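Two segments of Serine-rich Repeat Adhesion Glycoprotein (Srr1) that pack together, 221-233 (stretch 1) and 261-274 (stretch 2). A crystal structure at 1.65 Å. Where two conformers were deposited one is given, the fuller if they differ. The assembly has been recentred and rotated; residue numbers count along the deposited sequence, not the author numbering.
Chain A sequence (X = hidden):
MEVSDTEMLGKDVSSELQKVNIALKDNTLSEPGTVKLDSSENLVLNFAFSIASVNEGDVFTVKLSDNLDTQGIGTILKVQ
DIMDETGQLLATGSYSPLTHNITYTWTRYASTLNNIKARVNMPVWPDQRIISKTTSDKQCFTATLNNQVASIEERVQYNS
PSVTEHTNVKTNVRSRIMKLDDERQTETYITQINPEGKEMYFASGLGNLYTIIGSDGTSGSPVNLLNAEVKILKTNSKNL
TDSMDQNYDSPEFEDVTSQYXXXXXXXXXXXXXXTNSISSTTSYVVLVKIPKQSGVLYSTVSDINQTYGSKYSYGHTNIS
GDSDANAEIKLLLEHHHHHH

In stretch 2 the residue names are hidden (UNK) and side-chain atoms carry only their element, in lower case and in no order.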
# COMPACT_ATOMS: atom_id res chain seq x y z
N SER A 221 21.25 2.81 13.36
CA SER A 221 20.55 3.22 12.13
C SER A 221 20.86 2.25 10.98
O SER A 221 21.80 2.48 10.20
CB SER A 221 20.97 4.63 11.74
OG SER A 221 20.80 5.53 12.83
N PRO A 222 20.07 1.18 10.84
CA PRO A 222 20.41 0.26 9.78
C PRO A 222 20.11 0.78 8.38
O PRO A 222 20.68 0.26 7.43
CB PRO A 222 19.53 -0.97 10.08
CG PRO A 222 18.33 -0.41 10.76
CD PRO A 222 18.84 0.77 11.56
N VAL A 223 19.25 1.80 8.23
CA VAL A 223 18.89 2.20 6.89
C VAL A 223 19.80 3.25 6.26
O VAL A 223 20.05 4.30 6.83
CB VAL A 223 17.40 2.62 6.82
CG1 VAL A 223 17.02 2.95 5.40
CG2 VAL A 223 16.52 1.49 7.36
N ASN A 224 20.29 2.95 5.06
CA ASN A 224 21.16 3.83 4.31
C ASN A 224 20.31 4.79 3.49
O ASN A 224 19.58 4.38 2.57
CB ASN A 224 22.08 3.00 3.41
CG ASN A 224 23.00 3.84 2.50
OD1 ASN A 224 22.91 5.05 2.42
ND2 ASN A 224 23.90 3.14 1.80
N LEU A 225 20.43 6.09 3.82
CA LEU A 225 19.68 7.17 3.16
C LEU A 225 20.50 8.00 2.17
O LEU A 225 19.99 8.98 1.64
CB LEU A 225 19.08 8.13 4.23
CG LEU A 225 18.19 7.49 5.31
CD1 LEU A 225 17.70 8.50 6.34
CD2 LEU A 225 16.98 6.78 4.69
N LEU A 226 21.78 7.65 2.03
CA LEU A 226 22.71 8.41 1.18
C LEU A 226 22.15 8.74 -0.19
O LEU A 226 22.32 9.85 -0.68
CB LEU A 226 24.03 7.66 0.99
CG LEU A 226 24.92 7.65 2.22
CD1 LEU A 226 26.08 6.72 1.98
CD2 LEU A 226 25.38 9.06 2.52
N ASN A 227 21.44 7.78 -0.80
CA ASN A 227 20.91 7.96 -2.14
C ASN A 227 19.41 8.27 -2.16
O ASN A 227 18.75 8.04 -3.18
CB ASN A 227 21.21 6.71 -3.00
CG ASN A 227 22.69 6.48 -3.22
OD1 ASN A 227 23.17 5.36 -3.05
ND2 ASN A 227 23.44 7.53 -3.54
N ALA A 228 18.88 8.80 -1.05
CA ALA A 228 17.44 9.09 -1.02
C ALA A 228 17.06 10.16 -2.01
O ALA A 228 17.77 11.19 -2.12
CB ALA A 228 17.03 9.55 0.37
N GLU A 229 15.94 9.92 -2.69
CA GLU A 229 15.29 10.91 -3.56
C GLU A 229 14.22 11.50 -2.66
O GLU A 229 13.41 10.76 -2.09
CB GLU A 229 14.67 10.27 -4.78
CG GLU A 229 15.67 9.46 -5.57
CD GLU A 229 15.14 8.85 -6.85
OE1 GLU A 229 13.92 8.58 -6.98
OE2 GLU A 229 15.99 8.59 -7.72
N VAL A 230 14.25 12.81 -2.48
CA VAL A 230 13.35 13.50 -1.56
C VAL A 230 12.54 14.55 -2.28
O VAL A 230 13.09 15.37 -3.02
CB VAL A 230 14.15 14.23 -0.44
CG1 VAL A 230 13.22 14.96 0.52
CG2 VAL A 230 15.03 13.26 0.32
N LYS A 231 11.23 14.52 -2.05
CA LYS A 231 10.30 15.49 -2.63
C LYS A 231 9.42 15.95 -1.48
O LYS A 231 8.99 15.15 -0.65
CB LYS A 231 9.43 14.86 -3.75
CG LYS A 231 8.42 15.82 -4.39
CD LYS A 231 7.78 15.30 -5.69
CE LYS A 231 6.94 14.06 -5.47
NZ LYS A 231 6.22 13.62 -6.73
N ILE A 232 9.16 17.26 -1.42
CA ILE A 232 8.33 17.87 -0.38
C ILE A 232 7.17 18.62 -1.04
O ILE A 232 7.37 19.48 -1.91
CB ILE A 232 9.14 18.83 0.52
CG1 ILE A 232 10.42 18.15 0.98
CG2 ILE A 232 8.28 19.35 1.66
CD1 ILE A 232 11.32 19.01 1.82
N LEU A 233 5.96 18.26 -0.62
CA LEU A 233 4.74 18.86 -1.11
C LEU A 233 3.98 19.55 -0.01
O LEU A 233 4.07 19.16 1.15
CB LEU A 233 3.83 17.78 -1.75
CG LEU A 233 4.47 16.90 -2.78
CD1 LEU A 233 3.50 15.81 -3.21
CD2 LEU A 233 4.95 17.68 -3.98
N UNK A 261 15.45 23.10 2.09
CA UNK A 261 16.64 22.30 1.97
C UNK A 261 16.78 21.37 3.19
O UNK A 261 16.20 21.62 4.26
o UNK A 261 18.09 24.01 2.96
c UNK A 261 17.87 23.19 1.83
N UNK A 262 17.56 20.32 3.01
CA UNK A 262 17.73 19.38 4.08
C UNK A 262 19.16 18.92 4.15
O UNK A 262 19.92 19.04 3.18
c UNK A 262 17.63 15.83 0.31
c UNK A 262 16.68 16.84 0.27
c UNK A 262 18.30 15.56 1.50
c UNK A 262 16.40 17.59 1.42
c UNK A 262 16.79 18.19 3.87
o UNK A 262 17.93 15.04 -0.77
c UNK A 262 17.07 17.34 2.63
c UNK A 262 18.00 16.31 2.65
N UNK A 263 19.54 18.42 5.32
CA UNK A 263 20.85 17.80 5.50
C UNK A 263 20.64 16.29 5.51
O UNK A 263 19.54 15.79 5.83
o UNK A 263 20.76 17.94 7.91
c UNK A 263 21.56 18.24 6.79
c UNK A 263 21.83 19.71 6.76
N UNK A 264 21.67 15.57 5.12
CA UNK A 264 21.56 14.10 5.05
C UNK A 264 22.95 13.54 5.28
O UNK A 264 23.85 13.70 4.42
o UNK A 264 21.25 11.43 4.35
c UNK A 264 21.03 13.70 3.67
c UNK A 264 20.89 12.21 3.48
n UNK A 264 20.36 11.81 2.31
N UNK A 265 23.16 12.91 6.43
CA UNK A 265 24.45 12.30 6.73
C UNK A 265 24.49 10.81 6.42
O UNK A 265 25.43 10.11 6.83
c UNK A 265 24.88 12.56 8.19
o UNK A 265 23.10 11.06 8.84
c UNK A 265 24.01 11.81 9.22
o UNK A 265 24.29 11.98 10.44
N UNK A 266 23.47 10.34 5.71
CA UNK A 266 23.34 8.93 5.36
C UNK A 266 22.51 8.13 6.33
O UNK A 266 22.04 7.03 5.98
N UNK A 267 22.39 8.62 7.55
CA UNK A 267 21.63 7.96 8.60
C UNK A 267 20.39 8.77 9.02
O UNK A 267 19.40 8.19 9.48
c UNK A 267 22.52 7.68 9.81
o UNK A 267 23.51 6.69 9.46
N UNK A 268 20.46 10.09 8.88
CA UNK A 268 19.33 10.98 9.20
C UNK A 268 19.22 12.06 8.16
O UNK A 268 20.22 12.63 7.75
c UNK A 268 19.50 11.76 10.51
c UNK A 268 20.42 13.14 12.82
n UNK A 268 20.71 13.88 14.09
c UNK A 268 19.42 12.01 12.99
c UNK A 268 19.42 11.02 11.82
N UNK A 269 17.98 12.37 7.82
CA UNK A 269 17.62 13.50 6.95
C UNK A 269 16.95 14.51 7.89
O UNK A 269 16.05 14.15 8.67
c UNK A 269 15.94 14.26 5.20
c UNK A 269 16.51 11.53 3.82
c UNK A 269 17.40 12.26 4.80
c UNK A 269 16.65 13.07 5.84
N UNK A 270 17.42 15.76 7.86
CA UNK A 270 16.91 16.79 8.73
C UNK A 270 16.41 17.96 7.90
O UNK A 270 17.15 18.56 7.12
o UNK A 270 18.55 16.23 10.46
c UNK A 270 18.03 17.32 9.67
c UNK A 270 17.49 18.39 10.60
N UNK A 271 15.12 18.26 8.06
CA UNK A 271 14.44 19.35 7.37
C UNK A 271 14.05 20.42 8.37
O UNK A 271 13.27 20.16 9.27
c UNK A 271 12.45 20.02 6.00
c UNK A 271 13.48 17.79 5.67
c UNK A 271 13.14 18.86 6.69
c UNK A 271 12.29 16.91 5.27
N UNK A 272 14.58 21.64 8.17
CA UNK A 272 14.22 22.82 8.99
C UNK A 272 13.00 23.47 8.32
O UNK A 272 13.07 23.87 7.15
o UNK A 272 14.13 25.33 10.33
c UNK A 272 15.22 25.05 9.77
c UNK A 272 15.40 23.79 8.94
o UNK A 272 16.24 25.81 9.82
N UNK A 273 11.88 23.54 9.04
CA UNK A 273 10.67 24.17 8.50
C UNK A 273 10.73 25.70 8.51
O UNK A 273 9.81 26.36 8.03
n UNK A 273 9.02 19.96 9.21
c UNK A 273 8.61 21.05 5.28
c UNK A 273 8.89 20.15 7.86
c UNK A 273 9.42 23.63 9.15
c UNK A 273 9.23 22.16 8.88
c UNK A 273 8.83 21.99 6.31
c UNK A 273 8.96 21.53 7.62
c UNK A 273 9.27 21.17 9.81
c UNK A 273 8.51 19.70 5.56
c UNK A 273 8.66 19.22 6.84
N UNK A 274 11.79 26.23 9.09
CA UNK A 274 12.08 27.69 9.03
C UNK A 274 11.07 28.55 9.75
O UNK A 274 10.92 29.76 9.44
c UNK A 274 13.24 28.05 5.37
n UNK A 274 15.25 26.67 4.67
c UNK A 274 12.20 28.17 7.60
c UNK A 274 13.89 27.17 4.33
c UNK A 274 13.15 27.39 6.72
O HOH W 1 19.03 7.36 12.01
O HOH W 2 22.40 4.45 8.09
O HOH W 3 18.52 5.73 8.67
O HOH W 4 16.66 14.31 -3.09
O HOH W 5 19.44 12.89 -0.34

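Position 261 carries one carbon followed by one oxygen, and it points away from stretch 1; this is Ser-261. At position 262 a carbon leads to a six-carbon ring bearing one oxygen, and the ring lies obliquely against Val-230. It is Tyr-262, with CZ 3.7 Å from CG2 of Val-230. Position 263, out of reach of stretch 1, has a carbon carrying one oxygen and one carbon, hence Thr-263.

Position 264 has two carbons, the second bearing one oxygen and one nitrogen, an amide: Asn-264. Its ND2 donates a nearly straight hydrogen bond to O of Leu-225 (2.9 Å, 176°), while its OD1 accepts from the backbone N of position 266 at 2.8 Å. Position 265 ends in a carbon with two oxygens and is Asp-265; its OD1 accepts from the backbone N atoms of positions 267 and 268, both at 2.8 Å, bracing the turn.

Position 266 has no side-chain atoms and is Gly-266. Its phi of 93° would jam a CB against the preceding carbonyl, and an ideal CB would also lie 2.9 Å from CD2 of Leu-226, a clash. Position 267, one carbon and one oxygen, is Ser-267, whose CB lies 3.9 Å from CB of Ser-221. Four carbons in a row ending in nitrogen, directed away from stretch 1, make position 268 Lys-268.

Position 269 has four carbons, forked at the first with one arm two carbons long, and meets three apolar side chains. It is Ile-269: CG1 is 4.1 Å from CD1 of Leu-225, and CD1 is 4.0 Å from CB of Ala-228 and 4.2 Å from CG2 of Val-230. Position 270, a carbon carrying an oxygen and a carbon, makes no contact and is Thr-270. The forked four-carbon pattern returns at 271, Ile-271, whose CD1 lies 4.2 Å from CD1 of Ile-232.

Position 272, two carbons then two oxygens, is Asp-272, beyond reach. Fused five- and six-membered rings containing one nitrogen identify 273 as Trp-273, with CG2 of Ile-232 at its edge, 3.9 Å from CH2. Position 274, four carbons ending in nitrogen, is Lys-274.

The contact joins a polar clasp to an apolar seam. Leu-225 N donates to O of Gly-266 (2.9 Å), and its O receives the Asn-264 amide. Waters extend the clasp, one linking O of Val-223 to O of Ser-267. Alternate residues Ala-228, Val-230 and Ile-232 point toward stretch 2 and build the seam.

Stretch 2 261-274: SYTNDGSKITIDWK
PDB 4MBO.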